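PDB 4FLN: protease Do-like 2, chloroplastic from Arabidopsis thaliana, which works as a chloroplast serine protease that makes the primary cut in the photodamaged D1 protein of plant photosystem II. Local coordinates for residues 313-316 and 320-323; 301-306 and 322-327; 177-180 and 185-188. All coordinates share one frame; numbering follows the deposited sequence.

Contact 1: residues 313-316 and 320-323; sequences TVPF and ERIA
Thr313 OG1 has two hydrogen-bond partners, Arg321 across the contact and Asp107 of a second subunit. Arg321 NE donates to Thr313 OG1 at 2.8 Å, and the hydroxyl lies almost exactly in the guanidinium plane, so the N-H at the edge of that group is used. The two side chains cross at about a right angle. A bend in the arginine chain at chi3 (76°) then brings one face of the guanidinium over the peptide link between Val314 and Pro315, tilted against it, with Pro315 N 3.5 Å from the guanidinium plane and offset toward the rim.

Residues 313-315 and 321-323 form a weakly bonded antiparallel hairpin within the first PDZ domain. Its backbone is joined by Ile322 N to Val314 O at 2.8 Å, in the carbonyl plane, and by Phe316 N to Glu320 O at 3.2 Å. In this second bond the N-H comes from above the carbonyl plane and misses the lone pairs.

Val314 and Ile322 turn their side chains to one face of the hairpin, where Val314 CG1 meets Ile322 CG2 at 3.6 Å. Phe316 joins them there: with CG anti to the backbone N (chi1 178°), its ring has Ile322 CG1 over one face, and Phe316 CB packs on Ile322 CB at 3.7 Å. Glu320 runs alongside the ring, its carboxylate plane turned 81° from the ring plane, and its OE1 forms a salt bridge with Arg317 in the connecting loop.

The hairpin is thus apolar around Ile322 and polar around Arg321. On the polar side, the hydroxyl shared with Asp107 of the second subunit couples the arginine to a subunit contact within the six-chain assembly.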
ATOM      1  N   THR B 313      -3.622 -32.016  28.132  1.00 57.48           N
ATOM      2  CA  THR B 313      -2.267 -32.332  28.591  1.00 60.83           C
ATOM      3  C   THR B 313      -2.124 -33.652  29.346  1.00 57.93           C
ATOM      4  O   THR B 313      -3.087 -34.386  29.537  1.00 59.40           O
ATOM      5  CB  THR B 313      -1.637 -31.170  29.379  1.00 60.96           C
ATOM      6  OG1 THR B 313      -1.851 -31.353  30.786  1.00 64.74           O
ATOM      7  CG2 THR B 313      -2.247 -29.850  28.923  1.00 54.66           C
ATOM      8  N   VAL B 314      -0.910 -33.911  29.817  1.00 65.42           N
ATOM      9  CA  VAL B 314      -0.505 -35.240  30.253  1.00 60.22           C
ATOM     10  C   VAL B 314       0.900 -35.158  30.865  1.00 57.51           C
ATOM     11  O   VAL B 314       1.729 -34.379  30.411  1.00 55.34           O
ATOM     12  CB  VAL B 314      -0.479 -36.201  29.043  1.00 55.77           C
ATOM     13  CG1 VAL B 314       0.944 -36.586  28.693  1.00 52.80           C
ATOM     14  CG2 VAL B 314      -1.335 -37.441  29.299  1.00 56.25           C
ATOM     15  N   PRO B 315       1.161 -35.942  31.922  1.00 67.08           N
ATOM     16  CA  PRO B 315       2.488 -35.954  32.552  1.00 75.08           C
ATOM     17  C   PRO B 315       3.629 -36.155  31.551  1.00 74.86           C
ATOM     18  O   PRO B 315       3.567 -37.017  30.677  1.00 74.07           O
ATOM     19  CB  PRO B 315       2.407 -37.138  33.533  1.00 74.88           C
ATOM     20  CG  PRO B 315       1.112 -37.849  33.222  1.00 73.75           C
ATOM     21  CD  PRO B 315       0.215 -36.811  32.636  1.00 73.78           C
ATOM     22  N   PHE B 316       4.673 -35.350  31.691  1.00 76.77           N
ATOM     23  CA  PHE B 316       5.732 -35.305  30.697  1.00 85.50           C
ATOM     24  C   PHE B 316       7.070 -35.631  31.348  1.00 95.43           C
ATOM     25  O   PHE B 316       7.606 -36.727  31.192  1.00 99.57           O
ATOM     26  CB  PHE B 316       5.754 -33.901  30.079  1.00 81.12           C
ATOM     27  CG  PHE B 316       6.830 -33.692  29.054  1.00 70.31           C
ATOM     28  CD1 PHE B 316       7.439 -34.765  28.431  1.00 71.96           C
ATOM     29  CD2 PHE B 316       7.238 -32.408  28.724  1.00 64.93           C
ATOM     30  CE1 PHE B 316       8.431 -34.561  27.494  1.00 75.73           C
ATOM     31  CE2 PHE B 316       8.232 -32.197  27.797  1.00 64.58           C
ATOM     32  CZ  PHE B 316       8.830 -33.272  27.178  1.00 71.76           C
ATOM     33  N   GLU B 320       6.741 -30.992  34.617  1.00108.70           N
ATOM     34  CA  GLU B 320       6.138 -30.534  33.366  1.00105.92           C
ATOM     35  C   GLU B 320       4.954 -31.362  32.866  1.00 96.82           C
ATOM     36  O   GLU B 320       4.823 -32.546  33.174  1.00 86.14           O
ATOM     37  CB  GLU B 320       7.207 -30.468  32.269  1.00113.49           C
ATOM     38  CG  GLU B 320       8.492 -29.756  32.683  1.00123.00           C
ATOM     39  CD  GLU B 320       9.458 -29.535  31.523  1.00128.90           C
ATOM     40  OE1 GLU B 320      10.658 -29.301  31.787  1.00134.31           O
ATOM     41  OE2 GLU B 320       9.023 -29.592  30.352  1.00126.07           O
ATOM     42  N   ARG B 321       4.099 -30.720  32.078  1.00 98.86           N
ATOM     43  CA  ARG B 321       3.030 -31.414  31.367  1.00 96.24           C
ATOM     44  C   ARG B 321       3.184 -31.210  29.858  1.00 83.33           C
ATOM     45  O   ARG B 321       3.911 -30.323  29.420  1.00 80.75           O
ATOM     46  CB  ARG B 321       1.655 -30.944  31.847  1.00 95.37           C
ATOM     47  CG  ARG B 321       1.389 -31.241  33.314  1.00 88.23           C
ATOM     48  CD  ARG B 321      -0.098 -31.157  33.659  1.00 85.93           C
ATOM     49  NE  ARG B 321      -0.876 -32.316  33.215  1.00 78.95           N
ATOM     50  CZ  ARG B 321      -0.947 -33.470  33.875  1.00 80.64           C
ATOM     51  NH1 ARG B 321      -0.270 -33.634  35.003  1.00 84.47           N
ATOM     52  NH2 ARG B 321      -1.688 -34.465  33.410  1.00 82.68           N
ATOM     53  N   ILE B 322       2.524 -32.054  29.070  1.00 75.59           N
ATOM     54  CA  ILE B 322       2.633 -31.991  27.612  1.00 59.54           C
ATOM     55  C   ILE B 322       1.326 -32.356  26.917  1.00 50.22           C
ATOM     56  O   ILE B 322       0.579 -33.230  27.370  1.00 47.42           O
ATOM     57  CB  ILE B 322       3.734 -32.931  27.079  1.00 54.20           C
ATOM     58  CG1 ILE B 322       4.101 -32.575  25.639  1.00 56.11           C
ATOM     59  CG2 ILE B 322       3.301 -34.385  27.188  1.00 51.04           C
ATOM     60  CD1 ILE B 322       4.718 -31.199  25.486  1.00 61.88           C
ATOM     61  N   ALA B 323       1.061 -31.691  25.803  1.00 47.29           N
ATOM     62  CA  ALA B 323      -0.120 -31.999  25.018  1.00 44.36           C
ATOM     63  C   ALA B 323      -0.168 -33.491  24.703  1.00 55.76           C
ATOM     64  O   ALA B 323       0.838 -34.118  24.356  1.00 51.74           O
ATOM     65  CB  ALA B 323      -0.155 -31.177  23.747  1.00 38.90           C
TER

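Contact 2: residues 301-306 and 322-327; sequences VSFDDL and IAFRYL
Phe303, at the end of strand 299-303 in the first PDZ domain, presents its ring to Phe324 in an offset edge-to-face pair. The planes stand 73° apart with ring centroids separated by 5.1 Å, and the edge of Phe324 that carries CE1 and CZ is directed at the face of Phe303. Phe324 reaches this position because its CG is anti to the backbone N (chi1 175°), which brings the ring back toward the strand although its CB does not set out that way.

A type I' turn from Phe303 to Leu306 brings Phe303 and Leu306 against Leu327 of helix 325-329. There the Leu327 side chain touches both. It slides past Phe303 in the opposite direction, whereas Leu306 meets it at an oblique angle, methyl to methyl.

No hydrogen bond crosses this interface; side chains alone join the turn to the start of the helix. Val308 and Leu255 extend the apolar surroundings of Phe324, and Ala337 and Ile339 of the neighbouring strand 336-343 pack on Phe303. Beside the Phe303 ring, Leu327 CB lies 3.7 Å from Phe303 CE2, and Leu327 CD1 is the same distance from Phe303 CD2.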
ATOM      1  N   VAL B 301      -9.653 -40.873  28.634  1.00 47.78           N
ATOM      2  CA  VAL B 301      -9.319 -40.635  30.027  1.00 49.34           C
ATOM      3  C   VAL B 301      -7.833 -40.948  30.294  1.00 52.96           C
ATOM      4  O   VAL B 301      -7.117 -40.166  30.913  1.00 56.10           O
ATOM      5  CB  VAL B 301     -10.301 -41.368  30.965  1.00 48.09           C
ATOM      6  CG1 VAL B 301      -9.573 -42.003  32.121  1.00 53.16           C
ATOM      7  CG2 VAL B 301     -11.384 -40.390  31.445  1.00 38.94           C
ATOM      8  N   SER B 302      -7.400 -42.139  29.916  1.00 48.15           N
ATOM      9  CA  SER B 302      -5.984 -42.463  29.978  1.00 42.24           C
ATOM     10  C   SER B 302      -5.438 -42.823  28.601  1.00 46.06           C
ATOM     11  O   SER B 302      -6.193 -43.131  27.684  1.00 47.97           O
ATOM     12  CB  SER B 302      -5.744 -43.617  30.948  1.00 39.55           C
ATOM     13  OG  SER B 302      -6.635 -44.693  30.692  1.00 40.43           O
ATOM     14  N   PHE B 303      -4.122 -42.744  28.452  1.00 37.98           N
ATOM     15  CA  PHE B 303      -3.462 -43.224  27.253  1.00 36.10           C
ATOM     16  C   PHE B 303      -2.189 -43.924  27.696  1.00 42.43           C
ATOM     17  O   PHE B 303      -1.322 -43.284  28.282  1.00 48.88           O
ATOM     18  CB  PHE B 303      -3.152 -42.040  26.343  1.00 35.40           C
ATOM     19  CG  PHE B 303      -2.470 -42.406  25.066  1.00 36.96           C
ATOM     20  CD1 PHE B 303      -3.172 -42.427  23.876  1.00 35.70           C
ATOM     21  CD2 PHE B 303      -1.124 -42.708  25.047  1.00 47.01           C
ATOM     22  CE1 PHE B 303      -2.543 -42.742  22.694  1.00 38.34           C
ATOM     23  CE2 PHE B 303      -0.488 -43.035  23.864  1.00 51.37           C
ATOM     24  CZ  PHE B 303      -1.197 -43.050  22.686  1.00 43.94           C
ATOM     25  N   ASP B 304      -2.062 -45.221  27.418  1.00 43.76           N
ATOM     26  CA  ASP B 304      -0.937 -46.013  27.926  1.00 43.15           C
ATOM     27  C   ASP B 304      -0.761 -45.790  29.433  1.00 49.95           C
ATOM     28  O   ASP B 304       0.361 -45.673  29.926  1.00 50.59           O
ATOM     29  CB  ASP B 304       0.372 -45.669  27.197  1.00 49.87           C
ATOM     30  CG  ASP B 304       0.535 -46.412  25.859  1.00 59.40           C
ATOM     31  OD1 ASP B 304      -0.215 -47.379  25.593  1.00 50.84           O
ATOM     32  OD2 ASP B 304       1.435 -46.027  25.074  1.00 62.39           O
ATOM     33  N   ASP B 305      -1.886 -45.716  30.140  1.00 54.44           N
ATOM     34  CA  ASP B 305      -1.938 -45.516  31.598  1.00 61.37           C
ATOM     35  C   ASP B 305      -1.366 -44.189  32.115  1.00 58.89           C
ATOM     36  O   ASP B 305      -1.057 -44.061  33.303  1.00 61.72           O
ATOM     37  CB  ASP B 305      -1.293 -46.693  32.349  1.00 70.45           C
ATOM     38  CG  ASP B 305      -2.014 -48.009  32.106  1.00 86.03           C
ATOM     39  OD1 ASP B 305      -3.129 -48.193  32.646  1.00 90.46           O
ATOM     40  OD2 ASP B 305      -1.463 -48.862  31.376  1.00 91.38           O
ATOM     41  N   LEU B 306      -1.271 -43.196  31.238  1.00 51.50           N
ATOM     42  CA  LEU B 306      -1.048 -41.820  31.669  1.00 51.51           C
ATOM     43  C   LEU B 306      -2.387 -41.097  31.600  1.00 51.15           C
ATOM     44  O   LEU B 306      -3.093 -41.188  30.598  1.00 56.98           O
ATOM     45  CB  LEU B 306      -0.013 -41.118  30.784  1.00 55.21           C
ATOM     46  CG  LEU B 306       1.421 -41.663  30.815  1.00 55.52           C
ATOM     47  CD1 LEU B 306       2.238 -41.132  29.648  1.00 42.05           C
ATOM     48  CD2 LEU B 306       2.104 -41.349  32.146  1.00 58.89           C
ATOM     49  N   ILE B 322       2.524 -32.054  29.070  1.00 75.59           N
ATOM     50  CA  ILE B 322       2.633 -31.991  27.612  1.00 59.54           C
ATOM     51  C   ILE B 322       1.326 -32.356  26.917  1.00 50.22           C
ATOM     52  O   ILE B 322       0.579 -33.230  27.370  1.00 47.42           O
ATOM     53  CB  ILE B 322       3.734 -32.931  27.079  1.00 54.20           C
ATOM     54  CG1 ILE B 322       4.101 -32.575  25.639  1.00 56.11           C
ATOM     55  CG2 ILE B 322       3.301 -34.385  27.188  1.00 51.04           C
ATOM     56  CD1 ILE B 322       4.718 -31.199  25.486  1.00 61.88           C
ATOM     57  N   ALA B 323       1.061 -31.691  25.803  1.00 47.29           N
ATOM     58  CA  ALA B 323      -0.120 -31.999  25.018  1.00 44.36           C
ATOM     59  C   ALA B 323      -0.168 -33.491  24.703  1.00 55.76           C
ATOM     60  O   ALA B 323       0.838 -34.118  24.356  1.00 51.74           O
ATOM     61  CB  ALA B 323      -0.155 -31.177  23.747  1.00 38.90           C
ATOM     62  N   PHE B 324      -1.366 -34.037  24.845  1.00 58.94           N
ATOM     63  CA  PHE B 324      -1.658 -35.437  24.621  1.00 54.75           C
ATOM     64  C   PHE B 324      -1.038 -35.906  23.300  1.00 57.98           C
ATOM     65  O   PHE B 324      -0.489 -37.014  23.216  1.00 58.75           O
ATOM     66  CB  PHE B 324      -3.179 -35.563  24.608  1.00 62.95           C
ATOM     67  CG  PHE B 324      -3.679 -36.913  24.279  1.00 64.28           C
ATOM     68  CD1 PHE B 324      -2.917 -38.029  24.529  1.00 69.33           C
ATOM     69  CD2 PHE B 324      -4.926 -37.064  23.704  1.00 63.52           C
ATOM     70  CE1 PHE B 324      -3.390 -39.274  24.207  1.00 77.39           C
ATOM     71  CE2 PHE B 324      -5.405 -38.303  23.382  1.00 69.58           C
ATOM     72  CZ  PHE B 324      -4.641 -39.411  23.631  1.00 73.79           C
ATOM     73  N   ARG B 325      -1.090 -35.048  22.281  1.00 47.18           N
ATOM     74  CA  ARG B 325      -0.516 -35.377  20.977  1.00 53.02           C
ATOM     75  C   ARG B 325       0.889 -35.988  21.071  1.00 57.35           C
ATOM     76  O   ARG B 325       1.204 -36.940  20.347  1.00 52.99           O
ATOM     77  CB  ARG B 325      -0.494 -34.144  20.069  1.00 60.67           C
ATOM     78  CG  ARG B 325      -1.818 -33.897  19.327  1.00 83.18           C
ATOM     79  CD  ARG B 325      -1.873 -32.520  18.655  1.00 89.12           C
ATOM     80  NE  ARG B 325      -1.993 -31.451  19.645  1.00 93.50           N
ATOM     81  CZ  ARG B 325      -1.808 -30.161  19.386  1.00 90.10           C
ATOM     82  NH1 ARG B 325      -1.489 -29.763  18.159  1.00 87.42           N
ATOM     83  NH2 ARG B 325      -1.935 -29.268  20.359  1.00 89.60           N
ATOM     84  N   TYR B 326       1.724 -35.456  21.966  1.00 47.19           N
ATOM     85  CA  TYR B 326       3.103 -35.927  22.091  1.00 41.05           C
ATOM     86  C   TYR B 326       3.235 -37.449  22.224  1.00 45.55           C
ATOM     87  O   TYR B 326       4.051 -38.064  21.536  1.00 39.23           O
ATOM     88  CB  TYR B 326       3.839 -35.236  23.247  1.00 51.09           C
ATOM     89  CG  TYR B 326       5.188 -35.867  23.542  1.00 60.89           C
ATOM     90  CD1 TYR B 326       5.363 -36.705  24.637  1.00 56.57           C
ATOM     91  CD2 TYR B 326       6.277 -35.655  22.700  1.00 67.27           C
ATOM     92  CE1 TYR B 326       6.582 -37.294  24.896  1.00 62.35           C
ATOM     93  CE2 TYR B 326       7.508 -36.247  22.951  1.00 67.22           C
ATOM     94  CZ  TYR B 326       7.653 -37.065  24.050  1.00 70.65           C
ATOM     95  OH  TYR B 326       8.872 -37.655  24.311  1.00 74.52           O
ATOM     96  N   LEU B 327       2.450 -38.055  23.111  1.00 48.23           N
ATOM     97  CA  LEU B 327       2.523 -39.501  23.289  1.00 53.78           C
ATOM     98  C   LEU B 327       2.225 -40.179  21.970  1.00 52.91           C
ATOM     99  O   LEU B 327       2.943 -41.074  21.539  1.00 53.89           O
ATOM    100  CB  LEU B 327       1.530 -39.984  24.346  1.00 56.38           C
ATOM    101  CG  LEU B 327       1.822 -39.535  25.773  1.00 58.55           C
ATOM    102  CD1 LEU B 327       0.783 -40.091  26.733  1.00 57.91           C
ATOM    103  CD2 LEU B 327       3.219 -39.975  26.153  1.00 51.25           C
TER

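Contact 3: residues 177-180 and 185-188; sequences TSYA and DLLG
Thr177 and Leu186 pair across a beta hairpin of the second barrel in the chymotrypsin-like protease domain, where strand 165-178 turns back into strand 185-191. Theirs is an antiparallel hydrogen-bonded pair: Thr177 N donates to Leu186 O at 2.9 Å, and Leu186 N returns a bond to Thr177 O at 2.8 Å.

The close packing lies on the Leu186 face and is made by Tyr179. With CG anti to the carbonyl carbon (chi1 -79°), the ring reaches back along the partner strand. Tyr179 crosses Leu186 at about a right angle, with Leu186 CB at the ring edge, 3.7 Å from Tyr179 CE2, and Leu186 CD1 at the same distance from Tyr179 CD2. The ring also packs on Ile231 and Pro232, while Leu186 is backed by Val235, so the hairpin end packs on strand 228-232 and on helix 233-246. The side chain of Tyr179 comes within about 5 Å of that of Asp122, assigned by similarity to the charge relay system; the ring is therefore a close neighbour of the probable active site.

The other face is looser. Ser178 is exposed to solvent, and its CB merely touches the carboxylate of Asp185, 3.5 Å from OD1. The principal polar partner of that carboxylate is Arg325 of the PDZ domain, in a salt bridge through OD2, so this side of the hairpin serves contact between domains.

At the packed end the tyrosine hydroxyl has only a weak hydrogen bond with Val230 O. Its sound bond is the one it donates to Leu187 O, which receives Tyr179 OH on a lone pair, in the carbonyl plane, at 2.8 Å.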
ATOM      1  N   THR B 177       4.387 -28.344  18.066  1.00 55.16           N
ATOM      2  CA  THR B 177       4.075 -27.433  16.960  1.00 67.60           C
ATOM      3  C   THR B 177       3.929 -28.209  15.652  1.00 82.81           C
ATOM      4  O   THR B 177       3.926 -29.437  15.659  1.00 87.76           O
ATOM      5  CB  THR B 177       5.166 -26.358  16.781  1.00 68.37           C
ATOM      6  OG1 THR B 177       6.458 -26.973  16.853  1.00 58.17           O
ATOM      7  CG2 THR B 177       5.055 -25.289  17.869  1.00 77.16           C
ATOM      8  N   SER B 178       3.797 -27.498  14.534  1.00 91.81           N
ATOM      9  CA  SER B 178       3.746 -28.150  13.223  1.00 90.92           C
ATOM     10  C   SER B 178       5.037 -27.911  12.444  1.00 88.02           C
ATOM     11  O   SER B 178       5.531 -26.788  12.394  1.00 82.64           O
ATOM     12  CB  SER B 178       2.541 -27.662  12.416  1.00 92.04           C
ATOM     13  OG  SER B 178       2.710 -26.322  11.994  1.00 95.33           O
ATOM     14  N   TYR B 179       5.599 -28.973  11.867  1.00 93.74           N
ATOM     15  CA  TYR B 179       6.844 -28.849  11.096  1.00 93.10           C
ATOM     16  C   TYR B 179       6.657 -28.642   9.585  1.00 93.75           C
ATOM     17  O   TYR B 179       7.607 -28.292   8.873  1.00 89.48           O
ATOM     18  CB  TYR B 179       7.763 -30.051  11.354  1.00 78.60           C
ATOM     19  CG  TYR B 179       8.510 -29.957  12.654  1.00 78.96           C
ATOM     20  CD1 TYR B 179       9.374 -28.899  12.901  1.00 87.94           C
ATOM     21  CD2 TYR B 179       8.351 -30.919  13.641  1.00 81.47           C
ATOM     22  CE1 TYR B 179      10.058 -28.800  14.096  1.00 91.54           C
ATOM     23  CE2 TYR B 179       9.032 -30.832  14.842  1.00 80.02           C
ATOM     24  CZ  TYR B 179       9.883 -29.773  15.060  1.00 88.13           C
ATOM     25  OH  TYR B 179      10.563 -29.680  16.245  1.00 93.17           O
ATOM     26  N   ALA B 180       5.433 -28.846   9.107  1.00 88.38           N
ATOM     27  CA  ALA B 180       5.117 -28.710   7.690  1.00 87.23           C
ATOM     28  C   ALA B 180       3.679 -28.249   7.595  1.00 95.05           C
ATOM     29  O   ALA B 180       2.838 -28.687   8.381  1.00101.71           O
ATOM     30  CB  ALA B 180       5.303 -30.028   6.972  1.00 83.41           C
ATOM     31  N   ASP B 185       1.846 -32.526  13.925  1.00 78.35           N
ATOM     32  CA  ASP B 185       2.278 -31.795  15.114  1.00 64.41           C
ATOM     33  C   ASP B 185       3.241 -32.631  15.939  1.00 56.13           C
ATOM     34  O   ASP B 185       2.875 -33.673  16.474  1.00 59.51           O
ATOM     35  CB  ASP B 185       1.087 -31.367  15.974  1.00 72.31           C
ATOM     36  CG  ASP B 185       0.621 -29.949  15.667  1.00 87.56           C
ATOM     37  OD1 ASP B 185       0.465 -29.620  14.471  1.00 93.35           O
ATOM     38  OD2 ASP B 185       0.417 -29.158  16.619  1.00 88.09           O
ATOM     39  N   LEU B 186       4.475 -32.156  16.040  1.00 43.88           N
ATOM     40  CA  LEU B 186       5.516 -32.864  16.755  1.00 34.19           C
ATOM     41  C   LEU B 186       6.178 -31.961  17.794  1.00 40.36           C
ATOM     42  O   LEU B 186       6.065 -30.742  17.739  1.00 30.46           O
ATOM     43  CB  LEU B 186       6.564 -33.374  15.776  1.00 35.13           C
ATOM     44  CG  LEU B 186       6.044 -34.165  14.578  1.00 39.55           C
ATOM     45  CD1 LEU B 186       7.176 -34.469  13.620  1.00 33.54           C
ATOM     46  CD2 LEU B 186       5.367 -35.448  15.030  1.00 52.28           C
ATOM     47  N   LEU B 187       6.870 -32.565  18.750  1.00 47.99           N
ATOM     48  CA  LEU B 187       7.527 -31.784  19.777  1.00 40.84           C
ATOM     49  C   LEU B 187       8.512 -30.858  19.065  1.00 49.12           C
ATOM     50  O   LEU B 187       8.980 -31.175  17.969  1.00 47.59           O
ATOM     51  CB  LEU B 187       8.239 -32.715  20.756  1.00 34.02           C
ATOM     52  CG  LEU B 187       8.976 -32.170  21.983  1.00 42.41           C
ATOM     53  CD1 LEU B 187       8.002 -31.614  23.013  1.00 48.24           C
ATOM     54  CD2 LEU B 187       9.815 -33.269  22.605  1.00 45.69           C
ATOM     55  N   GLY B 188       8.788 -29.701  19.662  1.00 47.57           N
ATOM     56  CA  GLY B 188       9.743 -28.760  19.112  1.00 47.19           C
ATOM     57  C   GLY B 188      10.349 -27.894  20.196  1.00 49.82           C
ATOM     58  O   GLY B 188       9.733 -27.688  21.237  1.00 52.69           O
TER

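From the N terminus, contact 3 comes first, closing the short connection, residues 181-184, between its two segments in the protease-domain hairpin of strands 165-178 and 185-191. Contact 2 opens later, at residues 301-306 of the PDZ domain, and contact 1 forms inside the span it encloses: its segments are joined by residues 317-319, and it ends on the stretch where contact 2 also finishes, sharing Ile322 and Ala323. Val314 and Pro315 of contact 1 pack on Leu306 and Leu327 of contact 2, making these two continuous. Contact 3, separate in sequence, meets them in space, as Leu187 receives Ile322 and Tyr326 while Asp185 pairs with Arg325, tying protease barrel to PDZ domain.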